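Local atomic coordinates of glycoside Hydrolase (Bacteroides plebeius, PDB entry 5T3B), a protein that belongs to glycoside hydrolase family 50, in a subfamily enriched in human gut Bacteroidetes, and probably hydrolyses glycosidic bonds in a polysaccharide substrate. Residues Pro42-Tyr47 / Glu57-Ile62; Ser364-Glu369 / Phe407-Gln412; Ala418-Thr423 / Met465-Trp470. All blocks are in the same frame, centred on the assembly; numbering follows the deposited sequence. Where two conformers were deposited one is given.

Contact 1: Pro42-Tyr47 / Glu57-Ile62; sequences PIIVEY and EAKTRI. With EDO (1,2-ethanediol), chain P.
I43 with T60 and V45 with A58 form the hydrogen-bonded pairs of an antiparallel hairpin, each joined by two backbone bonds. The straightest runs from V45 N to A58 O, at 2.9 Å with 173° at the hydrogen; the shortest, T60 N to I43 O, measures 2.8 Å. A58 O also accepts from T60 OG1 at 2.9 Å, the hydroxyl lying above its carbonyl plane, so this oxygen is gripped by two donors. That bond holds T60 against V45, whose CB sits 3.5 Å from T60 OG1. On the same face A58 CB touches the edge of the Y47 ring near its plane, at CE2, 3.7 Å away. At the end of the pairing, I43 CG1 stands between its own N and carbonyl carbon (chi1 65°), and CD1 meets I62 CG2 at 3.9 Å, the two side chains crossing at about a right angle. On the other face, the non-hydrogen-bonded pairs I44 with K59 and E46 with E57 are more open to solvent: I44 CG2 packs 3.7 Å from E57 CB, while K59 NZ pairs with E31 and E46 with R410. An ethanediol, probably from the crystallisation liquor, bonds weakly to K59 O; Y40 and S367 also bond to it. In the second shell, W366 NE1 probably bonds to T60 OG1, linking the hairpin to a loop. The N-to-C directions of the local strand axes are 137° apart, a marked twist. The face carrying I43, V45 and T60 lies on helix 412-427, touching F417, N414 and H421, and strand 39-48 also pairs antiparallel with strand 407-409.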
loop_
_atom_site.group_PDB
_atom_site.type_symbol
_atom_site.label_atom_id
_atom_site.label_comp_id
_atom_site.label_asym_id
_atom_site.label_seq_id
_atom_site.Cartn_x
_atom_site.Cartn_y
_atom_site.Cartn_z
ATOM N N PRO A 42 27.694 -1.659 4.440
ATOM C CA PRO A 42 26.625 -1.574 5.427
ATOM C C PRO A 42 26.899 -0.574 6.535
ATOM O O PRO A 42 28.062 -0.321 6.931
ATOM C CB PRO A 42 26.519 -2.973 5.984
ATOM C CG PRO A 42 27.846 -3.622 5.688
ATOM C CD PRO A 42 28.409 -2.944 4.521
ATOM N N ILE A 43 25.818 0.031 7.011
ATOM C CA ILE A 43 25.803 0.730 8.301
ATOM C C ILE A 43 24.947 -0.001 9.304
ATOM O O ILE A 43 24.163 -0.890 8.943
ATOM C CB ILE A 43 25.378 2.232 8.131
ATOM C CG1 ILE A 43 23.944 2.369 7.644
ATOM C CG2 ILE A 43 26.316 2.986 7.214
ATOM C CD1 ILE A 43 23.320 3.728 7.921
ATOM N N ILE A 44 25.033 0.438 10.547
ATOM C CA ILE A 44 24.193 -0.058 11.599
ATOM C C ILE A 44 23.121 1.024 11.928
ATOM O O ILE A 44 23.450 2.184 12.104
ATOM C CB ILE A 44 24.962 -0.354 12.861
ATOM C CG1 ILE A 44 25.830 -1.574 12.623
ATOM C CG2 ILE A 44 24.040 -0.583 14.066
ATOM C CD1 ILE A 44 25.151 -2.914 12.247
ATOM N N VAL A 45 21.862 0.576 11.963
ATOM C CA VAL A 45 20.767 1.398 12.450
ATOM C C VAL A 45 20.123 0.644 13.601
ATOM O O VAL A 45 19.828 -0.552 13.497
ATOM C CB VAL A 45 19.718 1.703 11.374
ATOM C CG1 VAL A 45 18.521 2.386 11.965
ATOM C CG2 VAL A 45 20.345 2.526 10.267
ATOM N N GLU A 46 19.980 1.317 14.722
ATOM C CA GLU A 46 19.290 0.730 15.856
ATOM C C GLU A 46 17.769 0.834 15.706
ATOM O O GLU A 46 17.255 1.879 15.339
ATOM C CB GLU A 46 19.670 1.406 17.174
ATOM C CG GLU A 46 21.124 1.227 17.628
ATOM C CD GLU A 46 21.213 1.845 19.041
ATOM O OE1 GLU A 46 21.301 3.070 19.094
ATOM O OE2 GLU A 46 20.984 1.113 20.051
ATOM N N TYR A 47 17.039 -0.227 16.025
ATOM C CA TYR A 47 15.609 -0.141 16.094
ATOM C C TYR A 47 14.998 -0.962 17.205
ATOM O O TYR A 47 15.596 -1.968 17.605
ATOM C CB TYR A 47 14.929 -0.450 14.747
ATOM C CG TYR A 47 14.827 -1.921 14.385
ATOM C CD1 TYR A 47 13.761 -2.671 14.858
ATOM C CD2 TYR A 47 15.680 -2.521 13.489
ATOM C CE1 TYR A 47 13.593 -3.993 14.460
ATOM C CE2 TYR A 47 15.485 -3.834 13.095
ATOM C CZ TYR A 47 14.459 -4.551 13.623
ATOM O OH TYR A 47 14.273 -5.841 13.193
ATOM N N GLU A 57 20.700 -3.809 16.862
ATOM C CA GLU A 57 21.495 -3.261 15.780
ATOM C C GLU A 57 21.226 -3.997 14.497
ATOM O O GLU A 57 21.409 -5.199 14.416
ATOM C CB GLU A 57 22.976 -3.421 16.116
ATOM C CG GLU A 57 23.404 -2.567 17.319
ATOM C CD GLU A 57 24.863 -2.598 17.664
ATOM O OE1 GLU A 57 25.563 -3.495 17.218
ATOM O OE2 GLU A 57 25.290 -1.713 18.408
ATOM N N ALA A 58 20.792 -3.275 13.470
ATOM C CA ALA A 58 20.412 -3.799 12.193
ATOM C C ALA A 58 21.320 -3.316 11.070
ATOM O O ALA A 58 21.488 -2.106 10.884
ATOM C CB ALA A 58 18.968 -3.424 11.861
ATOM N N LYS A 59 21.858 -4.278 10.331
ATOM C CA LYS A 59 22.591 -3.937 9.120
ATOM C C LYS A 59 21.668 -3.293 8.140
ATOM O O LYS A 59 20.557 -3.794 7.848
ATOM C CB LYS A 59 23.277 -5.137 8.501
ATOM C CG LYS A 59 24.603 -5.530 9.062
ATOM C CD LYS A 59 25.206 -6.583 8.078
ATOM C CE LYS A 59 26.561 -6.916 8.456
ATOM N NZ LYS A 59 26.834 -8.103 7.627
ATOM N N THR A 60 22.080 -2.170 7.591
ATOM C CA THR A 60 21.197 -1.347 6.750
ATOM C C THR A 60 21.955 -0.869 5.513
ATOM O O THR A 60 23.140 -0.496 5.585
ATOM C CB THR A 60 20.706 -0.168 7.630
ATOM O OG1 THR A 60 20.057 -0.684 8.777
ATOM C CG2 THR A 60 19.780 0.734 6.987
ATOM N N ARG A 61 21.220 -0.794 4.413
ATOM C CA ARG A 61 21.676 -0.354 3.116
ATOM C C ARG A 61 21.114 1.025 2.870
ATOM O O ARG A 61 19.887 1.181 2.751
ATOM C CB ARG A 61 21.233 -1.342 2.014
ATOM C CG ARG A 61 21.713 -0.921 0.633
ATOM C CD ARG A 61 21.529 -2.032 -0.387
ATOM N NE ARG A 61 20.116 -2.339 -0.625
ATOM C CZ ARG A 61 19.661 -3.095 -1.616
ATOM N NH1 ARG A 61 20.476 -3.521 -2.574
ATOM N NH2 ARG A 61 18.377 -3.361 -1.669
ATOM N N ILE A 62 21.987 2.024 2.684
ATOM C CA ILE A 62 21.550 3.339 2.338
ATOM C C ILE A 62 22.131 3.781 0.966
ATOM O O ILE A 62 23.155 3.265 0.508
ATOM C CB ILE A 62 21.839 4.406 3.429
ATOM C CG1 ILE A 62 23.329 4.570 3.714
ATOM C CG2 ILE A 62 21.099 4.086 4.706
ATOM C CD1 ILE A 62 23.657 5.805 4.556
HETATM C C1 EDO P . 20.130 -7.419 4.952
HETATM O O1 EDO P . 18.750 -7.525 4.541
HETATM C C2 EDO P . 20.307 -6.140 5.729
HETATM O O2 EDO P . 21.069 -5.033 5.101
#

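Contact 2: Ser364-Glu369 / Phe407-Gln412. With EDO (1,2-ethanediol), chain P; EDO (1,2-ethanediol), chain E.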
loop_
_atom_site.group_PDB
_atom_site.type_symbol
_atom_site.label_atom_id
_atom_site.label_comp_id
_atom_site.label_asym_id
_atom_site.label_seq_id
_atom_site.Cartn_x
_atom_site.Cartn_y
_atom_site.Cartn_z
ATOM N N SER A 364 6.637 -5.186 10.201
ATOM C CA SER A 364 7.300 -6.153 11.076
ATOM C C SER A 364 8.539 -6.751 10.527
ATOM O O SER A 364 9.078 -7.720 11.114
ATOM C CB SER A 364 6.336 -7.212 11.597
ATOM O OG SER A 364 5.223 -6.559 12.262
ATOM N N LYS A 365 9.037 -6.189 9.414
ATOM C CA LYS A 365 10.297 -6.611 8.790
ATOM C C LYS A 365 11.192 -5.427 8.577
ATOM O O LYS A 365 10.757 -4.343 8.149
ATOM C CB LYS A 365 10.067 -7.321 7.460
ATOM C CG LYS A 365 9.358 -8.659 7.571
ATOM C CD LYS A 365 10.121 -9.782 8.263
ATOM C CE LYS A 365 9.168 -10.936 8.559
ATOM N NZ LYS A 365 8.138 -10.576 9.580
ATOM N N TRP A 366 12.459 -5.591 8.905
ATOM C CA TRP A 366 13.408 -4.538 8.631
ATOM C C TRP A 366 13.648 -4.420 7.125
ATOM O O TRP A 366 13.818 -3.313 6.585
ATOM C CB TRP A 366 14.717 -4.768 9.430
ATOM C CG TRP A 366 15.681 -3.643 9.275
ATOM C CD1 TRP A 366 16.903 -3.663 8.652
ATOM C CD2 TRP A 366 15.500 -2.308 9.769
ATOM N NE1 TRP A 366 17.495 -2.438 8.751
ATOM C CE2 TRP A 366 16.636 -1.576 9.406
ATOM C CE3 TRP A 366 14.492 -1.686 10.491
ATOM C CZ2 TRP A 366 16.794 -0.236 9.769
ATOM C CZ3 TRP A 366 14.631 -0.369 10.796
ATOM C CH2 TRP A 366 15.779 0.337 10.455
ATOM N N SER A 367 13.780 -5.578 6.459
ATOM C CA SER A 367 14.093 -5.624 5.040
ATOM C C SER A 367 12.935 -6.287 4.281
ATOM O O SER A 367 12.420 -7.334 4.700
ATOM C CB SER A 367 15.348 -6.434 4.814
ATOM O OG SER A 367 16.430 -5.976 5.578
ATOM N N PRO A 368 12.549 -5.727 3.123
ATOM C CA PRO A 368 11.663 -6.481 2.241
ATOM C C PRO A 368 12.215 -7.864 1.937
ATOM O O PRO A 368 13.425 -7.993 1.774
ATOM C CB PRO A 368 11.622 -5.596 1.009
ATOM C CG PRO A 368 11.915 -4.264 1.502
ATOM C CD PRO A 368 12.928 -4.445 2.539
ATOM N N GLU A 369 11.357 -8.883 1.931
ATOM C CA GLU A 369 11.843 -10.255 1.838
ATOM C C GLU A 369 11.812 -10.683 0.374
ATOM O O GLU A 369 10.756 -10.977 -0.151
ATOM C CB GLU A 369 10.934 -11.129 2.685
ATOM C CG GLU A 369 10.974 -10.792 4.166
ATOM C CD GLU A 369 9.751 -11.254 4.893
ATOM O OE1 GLU A 369 8.654 -10.657 4.671
ATOM O OE2 GLU A 369 9.877 -12.229 5.645
ATOM N N PHE A 407 8.468 0.294 13.279
ATOM C CA PHE A 407 9.520 0.235 14.267
ATOM C C PHE A 407 9.969 1.623 14.735
ATOM O O PHE A 407 9.827 2.598 13.986
ATOM C CB PHE A 407 10.712 -0.535 13.739
ATOM C CG PHE A 407 10.462 -1.968 13.348
ATOM C CD1 PHE A 407 9.641 -2.801 14.047
ATOM C CD2 PHE A 407 11.154 -2.459 12.288
ATOM C CE1 PHE A 407 9.546 -4.168 13.711
ATOM C CE2 PHE A 407 11.069 -3.762 11.923
ATOM C CZ PHE A 407 10.315 -4.622 12.658
ATOM N N VAL A 408 10.526 1.660 15.928
ATOM C CA VAL A 408 11.126 2.882 16.458
ATOM C C VAL A 408 12.632 2.911 16.176
ATOM O O VAL A 408 13.327 1.930 16.436
ATOM C CB VAL A 408 10.929 2.964 17.974
ATOM C CG1 VAL A 408 11.542 4.249 18.549
ATOM C CG2 VAL A 408 9.452 2.868 18.328
ATOM N N VAL A 409 13.105 4.030 15.638
ATOM C CA VAL A 409 14.502 4.284 15.403
ATOM C C VAL A 409 14.895 5.505 16.239
ATOM O O VAL A 409 14.040 6.141 16.853
ATOM C CB VAL A 409 14.849 4.447 13.919
ATOM C CG1 VAL A 409 14.593 3.153 13.146
ATOM C CG2 VAL A 409 14.104 5.587 13.284
ATOM N N ARG A 410 16.183 5.805 16.278
ATOM C CA ARG A 410 16.596 6.821 17.257
ATOM C C ARG A 410 16.151 8.243 16.928
ATOM O O ARG A 410 15.890 9.046 17.829
ATOM C CB ARG A 410 18.104 6.801 17.462
ATOM C CG ARG A 410 18.647 5.544 18.105
ATOM C CD ARG A 410 18.198 5.376 19.514
ATOM N NE ARG A 410 18.911 4.245 20.139
ATOM C CZ ARG A 410 18.630 3.795 21.332
ATOM N NH1 ARG A 410 17.677 4.341 22.072
ATOM N NH2 ARG A 410 19.334 2.781 21.797
ATOM N N ASP A 411 16.158 8.611 15.635
ATOM C CA ASP A 411 15.972 10.016 15.245
ATOM C C ASP A 411 15.508 10.110 13.812
ATOM O O ASP A 411 15.362 9.081 13.121
ATOM C CB ASP A 411 17.228 10.803 15.538
ATOM C CG ASP A 411 18.399 10.346 14.815
ATOM O OD1 ASP A 411 18.282 9.678 13.760
ATOM O OD2 ASP A 411 19.547 10.632 15.267
ATOM N N GLN A 412 15.254 11.331 13.363
ATOM C CA GLN A 412 14.717 11.527 12.016
ATOM C C GLN A 412 15.699 11.087 10.932
ATOM O O GLN A 412 15.271 10.542 9.925
ATOM C CB GLN A 412 14.294 12.987 11.799
ATOM C CG GLN A 412 13.228 13.461 12.775
ATOM C CD GLN A 412 11.997 12.588 12.775
ATOM O OE1 GLN A 412 11.505 12.077 13.840
ATOM N NE2 GLN A 412 11.494 12.411 11.637
HETATM C C1 EDO P . 20.130 -7.419 4.952
HETATM O O1 EDO P . 18.750 -7.525 4.541
HETATM C C2 EDO P . 20.307 -6.140 5.729
HETATM O O2 EDO P . 21.069 -5.033 5.101
HETATM C C1 EDO E . 3.768 -11.297 10.077
HETATM O O1 EDO E . 5.198 -11.055 10.078
HETATM C C2 EDO E . 3.032 -10.178 10.843
HETATM O O2 EDO E . 3.051 -9.052 9.908
#
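F407 drives its ring against the backbone of the loop 364-369, where the contact is tight. Its CZ lies 3.5 Å from S364 C and its CE2 3.7 Å from K365 C, both approached obliquely; W366 N comes to the ring edge, near its plane. The indole extends from W366 with CG opposite the backbone N (chi1 -175°), which carries its benzo side to strand 407-409. There F407 CD2 meets the indole edge in the plane of the ring, 3.9 Å from W366 CE3, and V409 CG1 touches W366 CH2 at 4.1 Å, also near that plane. This is edge-on aromatic packing of the loop after strand 358-361 against strand 407-409, not a face-to-face stack. The side chains of S364, exposed, and K365, partly so, instead point away from the strand. K365 has two conformers; in one, its NZ reaches ethanediol O1 at 3.0 Å and, weakly, S364 O, and both residues touch a crystal neighbour. Y47 stacks with F407 and with W366, joining the two segments from strand 39-48. W366 also packs on A418 of helix 412-427, while strand 407-409 runs between strands 39-48 and 385-394, antiparallel to the first and parallel to the second.

Contact 3: Ala418-Thr423 / Met465-Trp470; sequences AYQHFT and MSDINW
Y419 presents one face of its ring to M465, whose CG lies 3.6 Å from the ring centroid and 2° off the normal, a CH-pi contact. The sulfur follows above the same face at 4.8 Å from SD to the centroid, a Met-aromatic contact. T423 CG2 covers the opposite face, so the phenol is held between a neighbour from each helix. With CG opposite the backbone N (chi1 -179°), the ring points across to helix 459-469, and its hydroxyl ends at N469. The bond from Y419 OH to N469 OD1 is short, 2.6 Å, and uses a lone pair in the carbonyl plane. I468 and Q420 cross at a slant, I468 CG1 3.6 Å from Q420 CG. Helices 412-427 and 459-469 pack nearly parallel, their local axes 23° apart in direction and 9.4 Å at closest approach. Beside I468, a water accepts from Q420 NE2 (3.0 Å) and donates to D467 OD2 (2.7 Å), D467 also pairing with K463; Q420 OE1 accepts from L63 N and NE2 also bonds to Y464 O. W435 NE1 bonds to Y419 OH and I159 O to N469 ND2, so these buried polar groups are satisfied and the ring's position is fixed by bonding as well as packing.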
loop_
_atom_site.group_PDB
_atom_site.type_symbol
_atom_site.label_atom_id
_atom_site.label_comp_id
_atom_site.label_asym_id
_atom_site.label_seq_id
_atom_site.Cartn_x
_atom_site.Cartn_y
_atom_site.Cartn_z
ATOM N N ALA A 418 16.126 4.257 7.282
ATOM C CA ALA A 418 15.186 3.146 7.170
ATOM C C ALA A 418 14.348 3.269 5.894
ATOM O O ALA A 418 14.031 2.260 5.274
ATOM C CB ALA A 418 14.301 3.097 8.366
ATOM N N TYR A 419 13.929 4.480 5.544
ATOM C CA TYR A 419 13.176 4.679 4.316
ATOM C C TYR A 419 14.026 4.240 3.128
ATOM O O TYR A 419 13.528 3.519 2.246
ATOM C CB TYR A 419 12.770 6.161 4.153
ATOM C CG TYR A 419 11.970 6.448 2.933
ATOM C CD1 TYR A 419 12.580 6.795 1.729
ATOM C CD2 TYR A 419 10.604 6.464 2.964
ATOM C CE1 TYR A 419 11.878 7.103 0.596
ATOM C CE2 TYR A 419 9.881 6.768 1.815
ATOM C CZ TYR A 419 10.511 7.115 0.636
ATOM O OH TYR A 419 9.705 7.420 -0.440
ATOM N N GLN A 420 15.285 4.680 3.075
ATOM C CA GLN A 420 16.165 4.267 1.979
ATOM C C GLN A 420 16.336 2.772 1.935
ATOM O O GLN A 420 16.286 2.175 0.840
ATOM C CB GLN A 420 17.517 4.977 2.007
ATOM C CG GLN A 420 17.390 6.469 1.930
ATOM C CD GLN A 420 18.692 7.135 1.527
ATOM O OE1 GLN A 420 19.761 6.564 1.711
ATOM N NE2 GLN A 420 18.589 8.326 0.974
ATOM N N HIS A 421 16.589 2.150 3.080
ATOM C CA HIS A 421 16.813 0.705 3.106
ATOM C C HIS A 421 15.577 -0.043 2.564
ATOM O O HIS A 421 15.672 -0.952 1.746
ATOM C CB HIS A 421 17.104 0.295 4.546
ATOM C CG HIS A 421 17.289 -1.151 4.763
ATOM N ND1 HIS A 421 18.472 -1.773 4.566
ATOM C CD2 HIS A 421 16.409 -2.101 5.089
ATOM C CE1 HIS A 421 18.328 -3.045 4.811
ATOM N NE2 HIS A 421 17.079 -3.284 5.103
ATOM N N PHE A 422 14.407 0.339 3.069
ATOM C CA PHE A 422 13.203 -0.415 2.706
ATOM C C PHE A 422 12.891 -0.183 1.227
ATOM O O PHE A 422 12.595 -1.165 0.489
ATOM C CB PHE A 422 12.016 -0.019 3.617
ATOM C CG PHE A 422 10.971 -1.079 3.735
ATOM C CD1 PHE A 422 11.167 -2.133 4.597
ATOM C CD2 PHE A 422 9.836 -1.060 2.973
ATOM C CE1 PHE A 422 10.273 -3.178 4.696
ATOM C CE2 PHE A 422 8.919 -2.108 3.076
ATOM C CZ PHE A 422 9.126 -3.137 3.932
ATOM N N THR A 423 12.950 1.055 0.768
ATOM C CA THR A 423 12.624 1.349 -0.605
ATOM C C THR A 423 13.632 0.750 -1.579
ATOM O O THR A 423 13.221 0.295 -2.649
ATOM C CB THR A 423 12.447 2.843 -0.825
ATOM O OG1 THR A 423 13.639 3.572 -0.517
ATOM C CG2 THR A 423 11.230 3.361 -0.059
ATOM N N MET A 465 14.263 10.851 1.884
ATOM C CA MET A 465 13.189 10.428 0.987
ATOM C C MET A 465 13.398 10.949 -0.416
ATOM O O MET A 465 13.242 10.221 -1.393
ATOM C CB MET A 465 11.817 10.902 1.472
ATOM C CG MET A 465 11.373 10.256 2.752
ATOM S SD MET A 465 9.842 11.114 3.292
ATOM C CE MET A 465 8.943 9.822 4.090
ATOM N N SER A 466 13.775 12.238 -0.512
ATOM C CA SER A 466 13.956 12.917 -1.813
ATOM C C SER A 466 15.035 12.194 -2.599
ATOM O O SER A 466 14.913 11.986 -3.818
ATOM C CB SER A 466 14.381 14.380 -1.595
ATOM O OG SER A 466 13.378 15.150 -0.971
ATOM N N ASP A 467 16.162 11.852 -1.936
ATOM C CA ASP A 467 17.275 11.268 -2.640
ATOM C C ASP A 467 16.865 9.952 -3.339
ATOM O O ASP A 467 17.265 9.677 -4.469
ATOM C CB ASP A 467 18.461 11.038 -1.699
ATOM C CG ASP A 467 19.105 12.344 -1.263
ATOM O OD1 ASP A 467 19.029 13.380 -1.997
ATOM O OD2 ASP A 467 19.736 12.257 -0.186
ATOM N N ILE A 468 16.026 9.151 -2.655
ATOM C CA ILE A 468 15.451 7.971 -3.311
ATOM C C ILE A 468 14.428 8.340 -4.392
ATOM O O ILE A 468 14.495 7.901 -5.540
ATOM C CB ILE A 468 14.814 7.004 -2.286
ATOM C CG1 ILE A 468 15.859 6.428 -1.351
ATOM C CG2 ILE A 468 13.913 5.956 -2.961
ATOM C CD1 ILE A 468 16.644 5.307 -1.983
ATOM N N ASN A 469 13.455 9.128 -3.976
ATOM C CA ASN A 469 12.271 9.340 -4.801
ATOM C C ASN A 469 12.611 10.006 -6.114
ATOM O O ASN A 469 12.028 9.703 -7.154
ATOM C CB ASN A 469 11.247 10.187 -4.075
ATOM C CG ASN A 469 10.626 9.467 -2.919
ATOM O OD1 ASN A 469 10.764 8.282 -2.701
ATOM N ND2 ASN A 469 9.852 10.251 -2.155
ATOM N N TRP A 470 13.588 10.921 -6.073
ATOM C CA TRP A 470 14.009 11.585 -7.318
ATOM C C TRP A 470 14.695 10.623 -8.296
ATOM O O TRP A 470 14.782 10.896 -9.479
ATOM C CB TRP A 470 15.044 12.650 -7.014
ATOM C CG TRP A 470 14.587 13.835 -6.240
ATOM C CD1 TRP A 470 13.311 14.281 -6.026
ATOM C CD2 TRP A 470 15.449 14.774 -5.577
ATOM N NE1 TRP A 470 13.339 15.440 -5.309
ATOM C CE2 TRP A 470 14.633 15.764 -4.999
ATOM C CE3 TRP A 470 16.846 14.845 -5.399
ATOM C CZ2 TRP A 470 15.182 16.831 -4.243
ATOM C CZ3 TRP A 470 17.366 15.871 -4.642
ATOM C CH2 TRP A 470 16.562 16.832 -4.076
HETATM O O HOH W 1 21.083 10.000 0.456
#

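Overall arrangement
Contact 3 is wholly buried, helix on helix, and combines packing on both faces of a tyrosine ring with a short hydrogen bond; contacts 1 and 2 are partly buried, and only contact 1 is peripheral. Contact 1 depends on backbone pairing, contact 2 on apolar packing of F407 and V409 against the loop and its indole. They share the sheet in which strands 39-48 and 407-409 are neighbours, with centres about 9 Å apart, and are tied by the E46-R410 salt bridge and the probable T60-W366 bond. H421 of helix 412-427 connects both to contact 3: its ND1 probably bonds to R61 N and its NE2 to S367 OG. Strand 407-409 leads straight into that helix.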